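Local coordinates for protein serpin-ZX (Arabidopsis thaliana, PDB 3LE2) that inhibits metacaspase-9 through cleavage of its reactive center loop and covalent binding, and limits the protease RD21A to protect cells from programmed cell death, at residues S8-Q12 / F62-S66; N18-V23 / V293-L297; A54-I59 / G298-P302; A97-D103 / K166-A172; F303-L309 / N321-I327. All blocks are in the same frame, centred on the assembly; numbering follows the deposited sequence.

Interaction 1: S8-Q12 / F62-S66; sequences SISLQ and FLKFS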
# COMPACT_ATOMS: atom_id res chain seq x y z
N SER A 8 -16.17 7.75 -1.84
CA SER A 8 -15.56 7.10 -0.68
C SER A 8 -14.10 6.77 -0.96
O SER A 8 -13.21 7.15 -0.20
CB SER A 8 -16.32 5.82 -0.31
OG SER A 8 -17.45 6.10 0.50
N ILE A 9 -13.87 6.07 -2.06
CA ILE A 9 -12.53 5.69 -2.48
C ILE A 9 -11.66 6.90 -2.72
O ILE A 9 -10.48 6.92 -2.35
CB ILE A 9 -12.57 4.86 -3.78
CG1 ILE A 9 -13.28 3.53 -3.53
CG2 ILE A 9 -11.16 4.63 -4.32
CD1 ILE A 9 -13.39 2.68 -4.78
N SER A 10 -12.24 7.93 -3.33
CA SER A 10 -11.49 9.15 -3.60
C SER A 10 -11.11 9.86 -2.29
O SER A 10 -9.99 10.33 -2.14
CB SER A 10 -12.28 10.08 -4.52
OG SER A 10 -11.46 11.14 -5.00
N LEU A 11 -12.05 9.95 -1.36
CA LEU A 11 -11.72 10.50 -0.04
C LEU A 11 -10.67 9.65 0.70
O LEU A 11 -9.72 10.20 1.25
CB LEU A 11 -12.98 10.66 0.80
CG LEU A 11 -14.01 11.64 0.21
CD1 LEU A 11 -15.32 11.55 0.95
CD2 LEU A 11 -13.48 13.06 0.24
N GLN A 12 -10.85 8.33 0.70
CA GLN A 12 -9.90 7.43 1.36
C GLN A 12 -8.48 7.61 0.86
O GLN A 12 -7.54 7.65 1.65
CB GLN A 12 -10.28 5.96 1.17
CG GLN A 12 -11.42 5.47 2.01
CD GLN A 12 -11.38 3.96 2.18
OE1 GLN A 12 -12.05 3.40 3.06
NE2 GLN A 12 -10.60 3.29 1.34
N PHE A 62 -13.25 8.11 9.67
CA PHE A 62 -11.89 8.03 9.15
C PHE A 62 -11.88 7.31 7.81
O PHE A 62 -11.07 7.61 6.93
CB PHE A 62 -10.98 7.32 10.15
CG PHE A 62 -9.54 7.23 9.70
CD1 PHE A 62 -8.64 8.24 10.02
CD2 PHE A 62 -9.10 6.14 8.97
CE1 PHE A 62 -7.31 8.16 9.61
CE2 PHE A 62 -7.77 6.05 8.56
CZ PHE A 62 -6.87 7.07 8.88
N LEU A 63 -12.78 6.35 7.67
CA LEU A 63 -12.77 5.45 6.53
C LEU A 63 -13.73 5.87 5.43
O LEU A 63 -13.75 5.25 4.36
CB LEU A 63 -13.09 4.03 7.01
CG LEU A 63 -11.98 3.34 7.81
CD1 LEU A 63 -12.46 1.99 8.35
CD2 LEU A 63 -10.72 3.20 6.94
N LYS A 64 -14.54 6.89 5.72
CA LYS A 64 -15.42 7.56 4.73
C LYS A 64 -16.61 6.71 4.31
O LYS A 64 -17.02 6.74 3.15
CB LYS A 64 -14.64 8.01 3.48
CG LYS A 64 -13.33 8.75 3.78
CD LYS A 64 -13.55 9.99 4.65
CE LYS A 64 -12.21 10.64 5.00
NZ LYS A 64 -12.32 11.76 5.97
N PHE A 65 -17.15 5.95 5.25
CA PHE A 65 -18.34 5.16 5.00
C PHE A 65 -19.24 5.37 6.19
O PHE A 65 -18.75 5.62 7.29
CB PHE A 65 -18.01 3.67 4.85
CG PHE A 65 -17.39 3.30 3.53
CD1 PHE A 65 -18.18 2.89 2.46
CD2 PHE A 65 -16.02 3.37 3.35
CE1 PHE A 65 -17.62 2.54 1.24
CE2 PHE A 65 -15.46 3.02 2.12
CZ PHE A 65 -16.25 2.61 1.07
N SER A 66 -20.55 5.26 5.98
CA SER A 66 -21.53 5.61 7.00
C SER A 66 -21.81 4.51 8.03
O SER A 66 -22.14 4.82 9.18
CB SER A 66 -22.83 6.08 6.36
OG SER A 66 -22.71 7.40 5.88

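Interaction 2: N18-V23 / V293-L297; sequences NLAKHV and VLKGL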
# COMPACT_ATOMS: atom_id res chain seq x y z
N ASN A 18 -1.99 11.29 3.37
CA ASN A 18 -1.60 11.93 4.61
C ASN A 18 -1.04 10.89 5.60
O ASN A 18 -0.06 11.13 6.29
CB ASN A 18 -2.78 12.70 5.22
CG ASN A 18 -2.36 13.64 6.32
OD1 ASN A 18 -1.20 14.07 6.39
ND2 ASN A 18 -3.29 13.97 7.20
N LEU A 19 -1.66 9.71 5.64
CA LEU A 19 -1.10 8.60 6.40
C LEU A 19 0.33 8.34 5.94
O LEU A 19 1.25 8.26 6.76
CB LEU A 19 -1.98 7.35 6.26
CG LEU A 19 -1.42 6.04 6.85
CD1 LEU A 19 -1.12 6.19 8.31
CD2 LEU A 19 -2.38 4.87 6.61
N ALA A 20 0.54 8.25 4.62
CA ALA A 20 1.90 8.06 4.10
C ALA A 20 2.86 9.16 4.57
O ALA A 20 4.02 8.90 4.86
CB ALA A 20 1.89 7.97 2.58
N LYS A 21 2.36 10.39 4.63
CA LYS A 21 3.16 11.52 5.11
C LYS A 21 3.58 11.27 6.55
O LYS A 21 4.75 11.41 6.90
CB LYS A 21 2.37 12.83 5.01
CG LYS A 21 3.10 14.08 5.52
CD LYS A 21 4.21 14.54 4.57
CE LYS A 21 4.80 15.88 5.02
NZ LYS A 21 5.89 16.39 4.13
N HIS A 22 2.61 10.89 7.38
CA HIS A 22 2.91 10.62 8.80
C HIS A 22 3.84 9.43 9.00
O HIS A 22 4.68 9.47 9.89
CB HIS A 22 1.62 10.44 9.61
CG HIS A 22 0.85 11.70 9.80
ND1 HIS A 22 0.42 12.13 11.04
CD2 HIS A 22 0.42 12.63 8.91
CE1 HIS A 22 -0.24 13.27 10.91
NE2 HIS A 22 -0.25 13.60 9.63
N VAL A 23 3.70 8.38 8.20
CA VAL A 23 4.64 7.26 8.29
C VAL A 23 6.05 7.73 7.95
O VAL A 23 7.00 7.46 8.69
CB VAL A 23 4.26 6.11 7.36
CG1 VAL A 23 5.39 5.06 7.34
CG2 VAL A 23 2.93 5.49 7.77
N VAL A 293 1.09 6.06 14.24
CA VAL A 293 0.82 7.08 13.23
C VAL A 293 -0.67 7.35 13.14
O VAL A 293 -1.07 8.48 12.89
CB VAL A 293 1.33 6.76 11.80
CG1 VAL A 293 2.81 6.53 11.79
CG2 VAL A 293 0.57 5.59 11.22
N LEU A 294 -1.48 6.31 13.33
CA LEU A 294 -2.92 6.48 13.27
C LEU A 294 -3.42 7.37 14.40
O LEU A 294 -4.21 8.28 14.16
CB LEU A 294 -3.65 5.14 13.28
CG LEU A 294 -3.60 4.37 11.96
CD1 LEU A 294 -4.09 2.96 12.21
CD2 LEU A 294 -4.44 5.05 10.87
N LYS A 295 -2.94 7.13 15.63
CA LYS A 295 -3.23 8.03 16.74
C LYS A 295 -2.84 9.46 16.38
O LYS A 295 -3.57 10.41 16.68
CB LYS A 295 -2.49 7.57 18.01
CG LYS A 295 -3.22 6.46 18.74
CD LYS A 295 -2.30 5.61 19.57
CE LYS A 295 -1.70 6.37 20.71
NZ LYS A 295 -0.97 5.42 21.59
N GLY A 296 -1.71 9.59 15.70
CA GLY A 296 -1.26 10.88 15.21
C GLY A 296 -2.25 11.58 14.31
O GLY A 296 -2.40 12.80 14.38
N LEU A 297 -2.92 10.83 13.44
CA LEU A 297 -3.96 11.39 12.56
C LEU A 297 -5.28 11.55 13.29
O LEU A 297 -6.32 11.80 12.67
CB LEU A 297 -4.19 10.50 11.34
CG LEU A 297 -3.00 10.39 10.39
CD1 LEU A 297 -3.00 9.06 9.68
CD2 LEU A 297 -3.03 11.55 9.41

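Interaction 3: A54-I59 / G298-P302; sequences ATKDQI and GLTSP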
# COMPACT_ATOMS: atom_id res chain seq x y z
N ALA A 54 -18.71 6.12 20.26
CA ALA A 54 -17.81 7.12 19.71
C ALA A 54 -16.62 6.47 19.00
O ALA A 54 -15.96 7.11 18.18
CB ALA A 54 -17.33 8.06 20.80
N THR A 55 -16.35 5.21 19.31
CA THR A 55 -15.26 4.50 18.66
C THR A 55 -15.67 4.06 17.26
O THR A 55 -14.97 4.38 16.28
CB THR A 55 -14.77 3.29 19.50
OG1 THR A 55 -14.22 3.78 20.72
CG2 THR A 55 -13.69 2.51 18.76
N LYS A 56 -16.78 3.35 17.14
CA LYS A 56 -17.27 2.99 15.82
C LYS A 56 -17.34 4.25 14.94
O LYS A 56 -16.86 4.26 13.80
CB LYS A 56 -18.64 2.32 15.91
CG LYS A 56 -19.09 1.63 14.63
CD LYS A 56 -20.43 0.93 14.79
CE LYS A 56 -21.54 1.91 15.18
NZ LYS A 56 -22.90 1.32 15.08
N ASP A 57 -17.89 5.33 15.50
CA ASP A 57 -18.09 6.56 14.74
C ASP A 57 -16.79 7.19 14.29
O ASP A 57 -16.68 7.68 13.17
CB ASP A 57 -18.88 7.57 15.55
CG ASP A 57 -20.32 7.16 15.73
OD1 ASP A 57 -20.83 6.43 14.85
OD2 ASP A 57 -20.94 7.58 16.73
N GLN A 58 -15.79 7.17 15.17
CA GLN A 58 -14.52 7.79 14.84
C GLN A 58 -13.83 7.05 13.70
O GLN A 58 -13.17 7.66 12.86
CB GLN A 58 -13.61 7.87 16.06
CG GLN A 58 -12.50 8.87 15.93
CD GLN A 58 -11.54 8.80 17.08
OE1 GLN A 58 -11.43 9.74 17.88
NE2 GLN A 58 -10.83 7.67 17.20
N ILE A 59 -14.00 5.74 13.66
CA ILE A 59 -13.39 4.93 12.62
C ILE A 59 -14.21 5.08 11.34
O ILE A 59 -13.66 5.26 10.25
CB ILE A 59 -13.28 3.45 13.04
CG1 ILE A 59 -12.47 3.33 14.34
CG2 ILE A 59 -12.64 2.60 11.95
CD1 ILE A 59 -12.55 1.95 14.96
N GLY A 298 -5.26 11.37 14.61
CA GLY A 298 -6.45 11.54 15.42
C GLY A 298 -7.34 10.33 15.58
O GLY A 298 -8.40 10.42 16.21
N LEU A 299 -6.94 9.19 15.01
CA LEU A 299 -7.70 7.95 15.19
C LEU A 299 -7.23 7.29 16.46
O LEU A 299 -6.51 6.29 16.42
CB LEU A 299 -7.57 7.01 13.98
CG LEU A 299 -8.58 5.85 13.95
CD1 LEU A 299 -9.99 6.35 14.18
CD2 LEU A 299 -8.50 5.07 12.65
N THR A 300 -7.65 7.87 17.58
CA THR A 300 -7.14 7.52 18.91
C THR A 300 -8.00 6.49 19.64
O THR A 300 -7.49 5.74 20.45
CB THR A 300 -7.07 8.78 19.80
OG1 THR A 300 -8.20 9.62 19.51
CG2 THR A 300 -5.79 9.56 19.54
N SER A 301 -9.30 6.48 19.35
CA SER A 301 -10.23 5.68 20.16
C SER A 301 -10.00 4.16 20.17
O SER A 301 -10.16 3.52 21.20
CB SER A 301 -11.69 6.01 19.83
OG SER A 301 -12.09 5.44 18.60
N PRO A 302 -9.66 3.58 19.01
CA PRO A 302 -9.40 2.13 19.01
C PRO A 302 -8.27 1.70 19.94
O PRO A 302 -8.26 0.56 20.38
CB PRO A 302 -9.03 1.85 17.56
CG PRO A 302 -9.75 2.95 16.78
CD PRO A 302 -9.62 4.15 17.65

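Interaction 4: A97-D103 / K166-A172; sequences ANGAWID and KLIFANA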
# COMPACT_ATOMS: atom_id res chain seq x y z
N ALA A 97 -2.02 -11.72 3.96
CA ALA A 97 -2.06 -12.32 5.28
C ALA A 97 -2.84 -11.39 6.18
O ALA A 97 -2.52 -10.21 6.32
CB ALA A 97 -0.65 -12.53 5.82
N ASN A 98 -3.87 -11.93 6.82
CA ASN A 98 -4.77 -11.11 7.59
C ASN A 98 -5.32 -11.82 8.83
O ASN A 98 -6.07 -12.80 8.71
CB ASN A 98 -5.89 -10.61 6.68
CG ASN A 98 -6.68 -9.52 7.30
OD1 ASN A 98 -6.13 -8.65 7.98
ND2 ASN A 98 -7.99 -9.56 7.11
N GLY A 99 -4.95 -11.35 10.01
CA GLY A 99 -5.32 -12.07 11.22
C GLY A 99 -5.36 -11.23 12.48
O GLY A 99 -4.74 -10.16 12.56
N ALA A 100 -6.09 -11.73 13.47
CA ALA A 100 -6.16 -11.10 14.78
C ALA A 100 -5.86 -12.12 15.88
O ALA A 100 -6.30 -13.26 15.84
CB ALA A 100 -7.53 -10.49 15.00
N TRP A 101 -5.08 -11.70 16.87
CA TRP A 101 -4.78 -12.53 18.02
C TRP A 101 -5.12 -11.76 19.28
O TRP A 101 -4.83 -10.57 19.40
CB TRP A 101 -3.28 -12.90 18.05
CG TRP A 101 -2.88 -14.04 17.13
CD1 TRP A 101 -2.60 -15.34 17.49
CD2 TRP A 101 -2.71 -13.99 15.70
NE1 TRP A 101 -2.27 -16.09 16.38
CE2 TRP A 101 -2.33 -15.28 15.28
CE3 TRP A 101 -2.84 -12.97 14.75
CZ2 TRP A 101 -2.07 -15.58 13.94
CZ3 TRP A 101 -2.59 -13.27 13.43
CH2 TRP A 101 -2.21 -14.56 13.03
N ILE A 102 -5.70 -12.46 20.24
CA ILE A 102 -6.05 -11.82 21.49
C ILE A 102 -5.48 -12.62 22.66
O ILE A 102 -5.36 -13.85 22.56
CB ILE A 102 -7.59 -11.71 21.61
CG1 ILE A 102 -7.99 -10.57 22.54
CG2 ILE A 102 -8.21 -13.05 22.02
CD1 ILE A 102 -9.40 -10.13 22.34
N ASP A 103 -5.11 -11.96 23.75
CA ASP A 103 -4.65 -12.74 24.89
C ASP A 103 -5.71 -13.73 25.32
O ASP A 103 -6.89 -13.38 25.43
CB ASP A 103 -4.26 -11.87 26.08
CG ASP A 103 -3.59 -12.69 27.16
OD1 ASP A 103 -2.60 -13.37 26.83
OD2 ASP A 103 -4.06 -12.69 28.32
N LYS A 166 -2.51 -7.43 24.61
CA LYS A 166 -3.86 -7.96 24.73
C LYS A 166 -4.48 -8.28 23.39
O LYS A 166 -5.06 -9.35 23.22
CB LYS A 166 -4.76 -6.99 25.50
CG LYS A 166 -4.30 -6.77 26.95
CD LYS A 166 -4.31 -8.08 27.75
CE LYS A 166 -3.79 -7.86 29.16
NZ LYS A 166 -3.49 -9.15 29.87
N LEU A 167 -4.36 -7.35 22.44
CA LEU A 167 -4.99 -7.51 21.13
C LEU A 167 -4.14 -6.94 20.01
O LEU A 167 -3.80 -5.76 20.00
CB LEU A 167 -6.37 -6.84 21.11
CG LEU A 167 -7.13 -6.85 19.78
CD1 LEU A 167 -7.51 -8.25 19.33
CD2 LEU A 167 -8.35 -5.98 19.90
N ILE A 168 -3.79 -7.80 19.05
CA ILE A 168 -2.99 -7.38 17.91
C ILE A 168 -3.60 -7.80 16.57
O ILE A 168 -4.37 -8.76 16.48
CB ILE A 168 -1.56 -7.95 17.98
CG1 ILE A 168 -1.58 -9.48 17.82
CG2 ILE A 168 -0.87 -7.51 19.26
CD1 ILE A 168 -0.22 -10.12 17.68
N PHE A 169 -3.25 -7.05 15.53
CA PHE A 169 -3.59 -7.44 14.19
C PHE A 169 -2.30 -7.59 13.40
O PHE A 169 -1.37 -6.81 13.56
CB PHE A 169 -4.51 -6.40 13.57
CG PHE A 169 -5.86 -6.36 14.21
CD1 PHE A 169 -6.88 -7.19 13.77
CD2 PHE A 169 -6.10 -5.52 15.29
CE1 PHE A 169 -8.12 -7.16 14.38
CE2 PHE A 169 -7.33 -5.49 15.90
CZ PHE A 169 -8.35 -6.31 15.45
N ALA A 170 -2.23 -8.62 12.58
CA ALA A 170 -1.05 -8.80 11.76
C ALA A 170 -1.52 -8.87 10.33
O ALA A 170 -2.40 -9.68 10.00
CB ALA A 170 -0.28 -10.06 12.15
N ASN A 171 -0.96 -8.01 9.49
CA ASN A 171 -1.41 -7.90 8.12
C ASN A 171 -0.23 -7.75 7.17
O ASN A 171 0.74 -7.04 7.46
CB ASN A 171 -2.38 -6.73 7.98
CG ASN A 171 -2.94 -6.60 6.58
OD1 ASN A 171 -2.19 -6.35 5.63
ND2 ASN A 171 -4.25 -6.77 6.44
N ALA A 172 -0.29 -8.43 6.04
CA ALA A 172 0.78 -8.34 5.05
C ALA A 172 0.20 -8.40 3.65
O ALA A 172 -0.81 -9.06 3.41
CB ALA A 172 1.79 -9.46 5.27

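Interaction 5: F303-L309 / N321-I327; sequences FSGEEGL and NLCVSNI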
# COMPACT_ATOMS: atom_id res chain seq x y z
N PHE A 303 -7.34 2.62 20.25
CA PHE A 303 -6.15 2.31 21.05
C PHE A 303 -6.21 2.82 22.49
O PHE A 303 -5.23 2.74 23.23
CB PHE A 303 -4.92 2.87 20.34
CG PHE A 303 -4.93 2.61 18.87
CD1 PHE A 303 -4.47 1.40 18.36
CD2 PHE A 303 -5.46 3.55 17.99
CE1 PHE A 303 -4.52 1.14 17.00
CE2 PHE A 303 -5.51 3.30 16.63
CZ PHE A 303 -5.04 2.08 16.13
N SER A 304 -7.36 3.35 22.87
CA SER A 304 -7.56 3.87 24.22
C SER A 304 -8.53 2.99 24.97
O SER A 304 -9.49 2.48 24.39
CB SER A 304 -8.09 5.31 24.17
OG SER A 304 -8.49 5.75 25.45
N GLY A 305 -8.29 2.81 26.26
CA GLY A 305 -9.18 2.00 27.08
C GLY A 305 -10.50 2.71 27.26
O GLY A 305 -11.51 2.09 27.58
N GLU A 306 -10.48 4.02 27.04
CA GLU A 306 -11.63 4.88 27.31
C GLU A 306 -12.97 4.27 26.87
O GLU A 306 -13.80 3.92 27.70
CB GLU A 306 -11.45 6.27 26.68
CG GLU A 306 -12.71 7.12 26.75
CD GLU A 306 -12.58 8.44 26.01
OE1 GLU A 306 -11.49 9.05 26.06
OE2 GLU A 306 -13.58 8.87 25.39
N GLU A 307 -13.18 4.16 25.56
CA GLU A 307 -14.38 3.51 25.04
C GLU A 307 -14.21 2.00 25.10
O GLU A 307 -14.88 1.30 25.86
CB GLU A 307 -14.63 3.93 23.58
CG GLU A 307 -15.32 5.26 23.39
CD GLU A 307 -16.77 5.21 23.80
OE1 GLU A 307 -17.63 5.04 22.91
OE2 GLU A 307 -17.05 5.32 25.01
N GLY A 308 -13.29 1.50 24.28
CA GLY A 308 -13.05 0.08 24.21
C GLY A 308 -13.77 -0.58 23.05
O GLY A 308 -14.49 0.06 22.27
N LEU A 309 -13.58 -1.89 22.96
CA LEU A 309 -14.14 -2.69 21.90
C LEU A 309 -15.10 -3.69 22.52
O LEU A 309 -14.74 -4.84 22.82
CB LEU A 309 -13.02 -3.39 21.14
CG LEU A 309 -11.95 -2.40 20.65
CD1 LEU A 309 -10.63 -3.10 20.39
CD2 LEU A 309 -12.46 -1.68 19.41
N ASN A 321 -12.58 -1.34 28.51
CA ASN A 321 -11.16 -1.04 28.64
C ASN A 321 -10.28 -1.89 27.71
O ASN A 321 -9.05 -1.81 27.74
CB ASN A 321 -10.72 -1.18 30.11
CG ASN A 321 -9.35 -0.60 30.38
OD1 ASN A 321 -9.08 0.57 30.08
ND2 ASN A 321 -8.47 -1.41 30.96
N LEU A 322 -10.93 -2.72 26.89
CA LEU A 322 -10.21 -3.50 25.89
C LEU A 322 -9.94 -2.63 24.68
O LEU A 322 -10.87 -2.02 24.13
CB LEU A 322 -11.01 -4.71 25.42
CG LEU A 322 -10.38 -5.31 24.17
CD1 LEU A 322 -9.00 -5.87 24.51
CD2 LEU A 322 -11.26 -6.37 23.53
N CYS A 323 -8.69 -2.56 24.26
CA CYS A 323 -8.37 -1.81 23.07
C CYS A 323 -7.32 -2.54 22.25
O CYS A 323 -6.79 -3.56 22.68
CB CYS A 323 -7.88 -0.42 23.46
SG CYS A 323 -6.38 -0.41 24.45
N VAL A 324 -7.03 -2.01 21.07
CA VAL A 324 -6.01 -2.59 20.21
C VAL A 324 -4.62 -2.23 20.71
O VAL A 324 -4.31 -1.06 20.95
CB VAL A 324 -6.17 -2.09 18.76
CG1 VAL A 324 -5.10 -2.70 17.86
CG2 VAL A 324 -7.58 -2.38 18.25
N SER A 325 -3.78 -3.25 20.88
CA SER A 325 -2.41 -3.06 21.33
C SER A 325 -1.51 -2.64 20.16
O SER A 325 -0.70 -1.72 20.27
CB SER A 325 -1.87 -4.35 21.97
OG SER A 325 -2.75 -4.85 22.96
N ASN A 326 -1.66 -3.34 19.03
CA ASN A 326 -0.79 -3.13 17.89
C ASN A 326 -1.50 -3.48 16.61
O ASN A 326 -2.37 -4.36 16.57
CB ASN A 326 0.46 -4.01 17.95
CG ASN A 326 1.09 -4.09 19.33
OD1 ASN A 326 0.60 -4.81 20.21
ND2 ASN A 326 2.19 -3.38 19.51
N ILE A 327 -1.08 -2.81 15.55
CA ILE A 327 -1.47 -3.20 14.20
C ILE A 327 -0.19 -3.35 13.40
O ILE A 327 0.37 -2.37 12.90
CB ILE A 327 -2.42 -2.19 13.54
CG1 ILE A 327 -3.70 -2.04 14.38
CG2 ILE A 327 -2.74 -2.61 12.11
CD1 ILE A 327 -4.57 -0.85 13.95

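Interaction 1: S8-Q12 / F62-S66
Ser8 opens the contact on the flank of helix 5-25. Its OG donates a hydrogen bond of 2.8 Å to Lys64 O. Its CB also sits over one face of the Phe65 ring, 3.9 Å from the centroid, which is a CH-pi contact. One turn on, Leu11 points toward the partner segment, and Leu11 CB lies 3.6 Å from Lys64 CG. The site being packed is a helix end. Helix 54-63 finishes here, and Lys64 is the first residue to leave helical geometry, with phi +72°. Both helices belong to the helical part of the serpin fold, and the chain turns from helix 54-63 toward helix 68-83 against helix 5-25. Gln12 comes last. Its CG is 4.2 Å from Lys64 CG, and its side chain reaches toward the end of helix 54-63, near Leu63 and Phe65. Gln12 and Leu63 both touch Asn41 of helix 37-49. The Phe65 ring meets Phe74 of helix 68-83.

Interaction 2: N18-V23 / V293-L297
Apolar packing makes up most of this helix-to-helix contact. Leu19 reaches over with its CD1 and meets three side chains: Val293 CG2 at 3.4 Å, Leu297 CD1 at 3.7 Å and Leu294 CD2 at 4.3 Å. Val23 adds a looser touch, with its CG2 4.2 Å from Val293 CG1. Val293 points toward helix 5-25 and is nearest His22 in register, with their CA atoms 6.0 Å apart. The second kind of interaction is CH-pi. Leu297 CD2 stands 3.5 Å from the centroid of the His22 ring, only 12° off its normal, so the methyl group lies almost directly over the ring face. The same methyl is 3.3 Å from Asn18 ND2. The backbone bonds near the contact are those of the helices themselves. His22 N bonds to Asn18 O at 2.9 Å, and Leu297 N bonds to Val293 O at 3.0 Å as helix 291-296 ends. In the serpin fold, this short helix follows strand 277-289. Helix 5-25 is packed here between several elements: Val23 rests on Phe286 and Phe288 of that strand, Leu19 touches Phe35 of strand 33-35, and Lys21 forms a salt bridge with Asp254 of helix 249-258.

Interaction 3: A54-I59 / G298-P302
The first turns of helix 54-63 lie against a tightly bent piece of chain. Gly298, with phi +88°, is the C-prime residue of the Schellman motif that ends helix 291-296. An inverse gamma turn follows, centred on Leu299, and Ser301 and Pro302 then begin a 3-10 segment. The backbones come closest at Thr55 and Ser301, whose CA atoms are 5.4 Å apart. Ser301 points its side chain at the helix, and its OG lies 3.3 Å from Thr55 CG2. Gln58 gives the largest buried area. Its extended side chain spans the bend from Gly298 to Ser301. Ile59 makes the apolar part: its CG1 is 3.9 Å from Leu299 CD1, and its CD1 is 3.5 Å from Pro302 CG. This partly buried contact joins the start of helix 54-63 to the loop after helix 291-296, far apart in sequence. Helix 37-49 lies beneath, where Ile47 touches both Ile59 and Pro302, and Leu44 touches Leu299. Pro302 also bonds through its backbone to Val324, just before strand 326-335.

Interaction 4: A97-D103 / K166-A172
These two strands are neighbours in the central sheet of the serpin fold. They run antiparallel at 178°, with axes 4.7 Å apart. The backbone groups facing each other are satisfied in pairs. Ala97 N bonds to Ala172 O (3.0 Å) and Ala172 N to Ala97 O (2.9 Å). Gly99 with Ala170 and Trp101 with Ile168 pair the same way, at 2.9 to 3.0 Å between N and O. A last bond joins Asp103 N to Lys166 O at 2.7 Å. Side chains add Asn171 ND2 to Asn98 OD1, 3.1 Å, while Asn171 OD1 bonds weakly to His329. Asp103 OD2 is bonded mainly to Ser105, and its salt bridge to Lys166 NZ is long at 3.9 Å. Gly99 leaves space for the indole, because a CB there would clash with Trp101 CZ3. Outward-facing backbone groups of Asn98, Ala100 and Ile102 bond to strand 123-127. On the far side of strand 167-176 lies strand 326-335. In serpins, the cleaved reactive center loop inserts between these two strands. Helix 129-147 covers the face bearing Trp101 and Ile168, and helix 37-49 packs on the face bearing Asn98 and Phe169.

Interaction 5: F303-L309 / N321-I327
Two loop pieces pack together here, beside the start of strand 326-335 in the central serpin sheet. The first follows helix 291-296 and contains an ST turn, in which Ser304 OG accepts from Glu306 N at 3.1 Å. The second leads directly into the strand. Phe303 has the most surface covered. Its ring meets the partner segment by its edge: Phe303 CE1 is 3.6 Å from Ile327 CD1, and CD1 is 3.6 Å from Val324 O and 3.9 Å from Val324 CB. The same ring also touches Leu294 and Lys295 of helix 291-296, so Phe303 fills the space between that helix and the strand entry. Leu309 comes second and is buried. Its CD1 lies 3.8 Å from Val324 CG2 and 3.7 Å from Cys323 CA, and its CB is 4.2 Å from Leu322 CD2. Leu309 and Val324 both rest on Ile47 of helix 37-49 and on Leu167 of the neighbouring strand. Cys323 is third and points toward the first piece, with its CB 3.4 Å from Ser304 O. Backbone contacts close the far end. Gly308 has phi +98°, and its CA approaches Leu322 O at 3.0 Å. The same carbonyl receives a weak hydrogen bond from Leu309 N, also 3.0 Å from Leu322 O.

Interactions 1 and 4 are buried, while interactions 2, 3 and 5 lie partly at the surface. Only interaction 4 is a regular sheet pairing held by many backbone bonds. The others rely on side-chain packing with few or no clear hydrogen bonds. Helix 5-25 serves interactions 1 and 2, and helix 54-63 serves 1 and 3. Phe62 links all three by touching Leu294, Leu297 and Leu299. Residues 293-309 run without a break through interactions 2, 3 and 5, and Pro302 O probably bonds to Val324 N. Interaction 5 then joins the sheet, where Leu167 O and Ser325 N of interactions 4 and 5 lie 2.7 Å apart.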